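PDB 3A2Q: 6-aminohexanoate-cyclic-dimer hydrolase from Arthrobacter sp., which hydrolyses the cyclic dimer of 6-aminohexanoate, a by-product of nylon-6 manufacture, to the linear dimer. Local coordinates for residues A[137-140]-A[146-149]; A[440-445]-A[477-482]. The protein carries 1 engineered substitution. All coordinates share one frame; numbering follows the deposited sequence.

Contact 1. Residues A[137-140]-A[146-149]; sequences TRNP and SVGG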
loop_
_atom_site.group_PDB
_atom_site.type_symbol
_atom_site.label_atom_id
_atom_site.label_comp_id
_atom_site.label_asym_id
_atom_site.label_seq_id
_atom_site.Cartn_x
_atom_site.Cartn_y
_atom_site.Cartn_z
ATOM N N THR A 137 -13.555 -6.622 -4.013
ATOM C CA THR A 137 -12.977 -5.869 -5.113
ATOM C C THR A 137 -12.316 -6.987 -5.909
ATOM O O THR A 137 -11.635 -7.837 -5.335
ATOM C CB THR A 137 -11.899 -4.866 -4.654
ATOM O OG1 THR A 137 -12.512 -3.813 -3.901
ATOM C CG2 THR A 137 -11.188 -4.266 -5.870
ATOM N N ARG A 138 -12.522 -6.990 -7.220
ATOM C CA ARG A 138 -11.981 -8.039 -8.069
ATOM C C ARG A 138 -10.793 -7.593 -8.905
ATOM O O ARG A 138 -10.664 -6.420 -9.250
ATOM C CB ARG A 138 -13.098 -8.585 -8.964
ATOM C CG ARG A 138 -14.244 -9.198 -8.161
ATOM C CD ARG A 138 -15.420 -9.610 -9.044
ATOM N NE ARG A 138 -16.443 -10.330 -8.284
ATOM C CZ ARG A 138 -16.373 -11.617 -7.951
ATOM N NH1 ARG A 138 -15.327 -12.348 -8.311
ATOM N NH2 ARG A 138 -17.348 -12.176 -7.249
ATOM N N ASN A 139 -9.933 -8.552 -9.235
ATOM C CA ASN A 139 -8.723 -8.283 -9.998
ATOM C C ASN A 139 -8.955 -8.055 -11.488
ATOM O O ASN A 139 -9.520 -8.903 -12.179
ATOM C CB ASN A 139 -7.738 -9.434 -9.804
ATOM C CG ASN A 139 -6.307 -9.025 -10.073
ATOM O OD1 ASN A 139 -5.996 -8.475 -11.124
ATOM N ND2 ASN A 139 -5.423 -9.296 -9.115
ATOM N N PRO A 140 -8.520 -6.895 -12.002
ATOM C CA PRO A 140 -8.672 -6.548 -13.420
ATOM C C PRO A 140 -8.001 -7.570 -14.342
ATOM O O PRO A 140 -8.384 -7.718 -15.503
ATOM C CB PRO A 140 -8.013 -5.172 -13.518
ATOM C CG PRO A 140 -8.168 -4.609 -12.128
ATOM C CD PRO A 140 -7.903 -5.790 -11.247
ATOM N N SER A 146 -8.404 -12.344 -6.141
ATOM C CA SER A 146 -8.288 -11.277 -5.159
ATOM C C SER A 146 -7.383 -10.172 -5.712
ATOM O O SER A 146 -6.688 -10.370 -6.707
ATOM C CB SER A 146 -7.679 -11.836 -3.868
ATOM O OG SER A 146 -7.269 -10.803 -2.984
ATOM N N VAL A 147 -7.404 -9.012 -5.066
ATOM C CA VAL A 147 -6.565 -7.890 -5.478
ATOM C C VAL A 147 -5.570 -7.592 -4.362
ATOM O O VAL A 147 -4.885 -6.568 -4.380
ATOM C CB VAL A 147 -7.401 -6.611 -5.757
ATOM C CG1 VAL A 147 -8.249 -6.808 -7.010
ATOM C CG2 VAL A 147 -8.288 -6.274 -4.548
ATOM N N GLY A 148 -5.480 -8.508 -3.405
ATOM C CA GLY A 148 -4.594 -8.307 -2.273
ATOM C C GLY A 148 -5.271 -7.325 -1.335
ATOM O O GLY A 148 -6.433 -6.982 -1.541
ATOM N N GLY A 149 -4.562 -6.867 -0.310
ATOM C CA GLY A 149 -5.149 -5.921 0.623
ATOM C C GLY A 149 -4.089 -5.386 1.562
ATOM O O GLY A 149 -2.962 -5.876 1.537
HETATM O O HOH W 1 -10.078 -8.888 -3.246
#

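Contact 2. Residues A[440-445]-A[477-482]; sequences IGMSSD and VARRPQ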
loop_
_atom_site.group_PDB
_atom_site.type_symbol
_atom_site.label_atom_id
_atom_site.label_comp_id
_atom_site.label_asym_id
_atom_site.label_seq_id
_atom_site.Cartn_x
_atom_site.Cartn_y
_atom_site.Cartn_z
ATOM N N ILE A 440 7.370 -6.458 -12.184
ATOM C CA ILE A 440 8.307 -7.085 -13.110
ATOM C C ILE A 440 7.946 -8.486 -13.593
ATOM O O ILE A 440 8.337 -8.884 -14.693
ATOM C CB ILE A 440 9.718 -7.128 -12.472
ATOM C CG1 ILE A 440 10.243 -5.703 -12.295
ATOM C CG2 ILE A 440 10.668 -7.957 -13.321
ATOM C CD1 ILE A 440 11.554 -5.632 -11.514
ATOM N N GLY A 441 7.199 -9.237 -12.792
ATOM C CA GLY A 441 6.861 -10.589 -13.198
ATOM C C GLY A 441 5.404 -10.891 -13.491
ATOM O O GLY A 441 4.513 -10.087 -13.215
ATOM N N MET A 442 5.186 -12.070 -14.066
ATOM C CA MET A 442 3.857 -12.572 -14.402
ATOM C C MET A 442 3.878 -14.079 -14.169
ATOM O O MET A 442 4.868 -14.748 -14.478
ATOM C CB MET A 442 3.517 -12.296 -15.873
ATOM C CG MET A 442 3.264 -10.840 -16.205
ATOM S SD MET A 442 1.760 -10.200 -15.448
ATOM C CE MET A 442 0.506 -10.948 -16.502
ATOM N N SER A 443 2.792 -14.606 -13.616
ATOM C CA SER A 443 2.678 -16.040 -13.354
ATOM C C SER A 443 2.404 -16.747 -14.672
ATOM O O SER A 443 2.046 -16.104 -15.662
ATOM C CB SER A 443 1.513 -16.314 -12.410
ATOM O OG SER A 443 0.292 -16.084 -13.092
ATOM N N SER A 444 2.555 -18.067 -14.688
ATOM C CA SER A 444 2.315 -18.824 -15.906
ATOM C C SER A 444 0.841 -18.764 -16.313
ATOM O O SER A 444 0.495 -19.059 -17.461
ATOM C CB SER A 444 2.773 -20.275 -15.742
ATOM O OG SER A 444 2.123 -20.920 -14.663
ATOM N N ASP A 445 -0.036 -18.376 -15.390
ATOM C CA ASP A 445 -1.442 -18.275 -15.752
ATOM C C ASP A 445 -1.917 -16.827 -15.856
ATOM O O ASP A 445 -3.090 -16.521 -15.635
ATOM C CB ASP A 445 -2.330 -19.119 -14.811
ATOM C CG ASP A 445 -2.376 -18.602 -13.389
ATOM O OD1 ASP A 445 -1.527 -17.775 -13.002
ATOM O OD2 ASP A 445 -3.276 -19.054 -12.643
ATOM N N VAL A 477 5.283 -1.556 -18.841
ATOM C CA VAL A 477 4.210 -0.733 -19.382
ATOM C C VAL A 477 3.437 -1.361 -20.553
ATOM O O VAL A 477 2.264 -1.043 -20.770
ATOM C CB VAL A 477 4.763 0.650 -19.806
ATOM C CG1 VAL A 477 5.684 0.502 -21.005
ATOM C CG2 VAL A 477 3.618 1.599 -20.099
ATOM N N ALA A 478 4.089 -2.255 -21.295
ATOM C CA ALA A 478 3.456 -2.912 -22.438
ATOM C C ALA A 478 2.328 -3.859 -22.036
ATOM O O ALA A 478 1.413 -4.114 -22.821
ATOM C CB ALA A 478 4.500 -3.669 -23.241
ATOM N N ARG A 479 2.391 -4.377 -20.813
ATOM C CA ARG A 479 1.378 -5.312 -20.334
ATOM C C ARG A 479 0.145 -4.616 -19.749
ATOM O O ARG A 479 0.260 -3.633 -19.014
ATOM C CB ARG A 479 1.989 -6.256 -19.290
ATOM C CG ARG A 479 3.183 -7.066 -19.800
ATOM C CD ARG A 479 3.541 -8.206 -18.843
ATOM N NE ARG A 479 4.070 -7.733 -17.566
ATOM C CZ ARG A 479 5.339 -7.395 -17.349
ATOM N NH1 ARG A 479 6.236 -7.478 -18.322
ATOM N NH2 ARG A 479 5.714 -6.972 -16.148
ATOM N N ARG A 480 -1.034 -5.135 -20.087
ATOM C CA ARG A 480 -2.296 -4.578 -19.602
ATOM C C ARG A 480 -3.261 -5.692 -19.204
ATOM O O ARG A 480 -3.272 -6.767 -19.808
ATOM C CB ARG A 480 -2.958 -3.721 -20.685
ATOM C CG ARG A 480 -2.107 -2.581 -21.195
ATOM C CD ARG A 480 -2.912 -1.662 -22.095
ATOM N NE ARG A 480 -2.063 -0.654 -22.720
ATOM C CZ ARG A 480 -2.522 0.405 -23.377
ATOM N NH1 ARG A 480 -3.828 0.595 -23.494
ATOM N NH2 ARG A 480 -1.673 1.275 -23.910
ATOM N N PRO A 481 -4.092 -5.449 -18.179
ATOM C CA PRO A 481 -5.042 -6.483 -17.756
ATOM C C PRO A 481 -6.093 -6.704 -18.847
ATOM O O PRO A 481 -6.397 -5.787 -19.613
ATOM C CB PRO A 481 -5.637 -5.906 -16.473
ATOM C CG PRO A 481 -5.508 -4.420 -16.663
ATOM C CD PRO A 481 -4.153 -4.269 -17.301
ATOM N N GLN A 482 -6.632 -7.918 -18.922
ATOM C CA GLN A 482 -7.637 -8.257 -19.930
ATOM C C GLN A 482 -8.879 -7.380 -19.833
ATOM O O GLN A 482 -9.595 -7.190 -20.818
ATOM C CB GLN A 482 -8.046 -9.729 -19.810
ATOM C CG GLN A 482 -6.902 -10.712 -20.005
ATOM C CD GLN A 482 -6.230 -10.588 -21.363
ATOM O OE1 GLN A 482 -5.154 -11.144 -21.583
ATOM N NE2 GLN A 482 -6.865 -9.868 -22.282
HETATM O O HOH W 2 8.716 -6.650 -16.610
#

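Contact 1. Residues A[137-140]-A[146-149]
The side-chain amide of N139 and the backbone of S146 make the direct polar link. N139 ND2 donates to S146 O at 2.9 Å, with an N-H...O angle of 166°. The acceptor lies almost in the amide plane. The donor is tilted 16° from the plane of the S146 carbonyl. N139 CG stands anti to the backbone N (chi1 -157°), which turns the amide towards S146. N139 OD1 accepts from W141 N, and N139 ND2 also donates to V181 O.

A second polar link runs through a water. It donates to T137 O at 2.8 Å and accepts from V147 N at 3.2 Å.

The apolar part rests on V147, whose two methyls do different work. V147 CG1 packs on the backbone, 3.3 Å from R138 C and equally close to N139 N. V147 CG2 meets T137 CG2 at 3.8 Å, where the two side chains cross at about a right angle. A156 of helix 152-159 touches both T137 and V147.

Within 146-149, S146 OG accepts from G148 N at 2.9 Å, an ST turn. T128 OG1 is a further partner of this hydroxyl.

The segments belong to the loop that leads to S150, a charge-relay residue by similarity. The amide serves S146 O, and the water serves T137 O and V147 N. Polar backbone atoms of this buried loop thus find partners beside the valine packing.

Contact 2. Residues A[440-445]-A[477-482]
I440 O is approached by a water and by the guanidinium of R479. The water lies 3.0 Å from I440 O, to which it may donate, and accepts from R479 NH2 at 3.1 Å. It therefore probably bridges the two segments. It sits in the guanidinium plane, at the edge of the group. R479 NH2 lies 3.6 Å from I440 O, which stands oblique to the guanidinium. The contact lies at the end of strand 435-442, a member of the large mixed sheet of this amidase-family fold. Strand 448-455 is its antiparallel neighbour, joined through the hairpin turn that contains 443-445. Segment 477-482 is mostly loop, after helix 460-473.

The other half of the contact is M442 against R479. Both point towards the opposite segment, and they slide past each other in opposite directions. The arginine chain bends at chi3 (-68°), which carries its guanidinium past M442 towards the I440 carbonyl. An alanine in place of R479 would probably leave the bridging water without one of its partners and uncover one flank of M442.

W141 and P448 also touch M442, and P481 packs on the same W141. Past the strand end, D445 OD2 forms a salt bridge with R145. The turn and the tail thus both reach the loop that carries W141 and R145.

The touch between the two long side chains is made by the methionine's CG and the inner part of the arginine head, with the sulfur farther off. M442 CG lies 3.7 Å from R479 CD. The same M442 CG comes closest to R479 NE, at 3.5 Å.

Contact 1 closes along the chain before contact 2 opens, and their centres are about 15 Å apart on the same side of the chain's centre. Contact 1 is buried in the loop between strand 113-118 and helix 152-159. Contact 2 lies at the surface, where strand 435-442 ends beside the tail after helix 460-473. The two meet directly: P140 O packs against P481 CB at 3.4 Å. W141, between the segments of contact 1, touches M442 and P481, and R145 pairs with D445. The C-terminal tail and the turn after strand 435-442 thus pack against the loop leading to S150, while contact 2 stays away from the annotated sites.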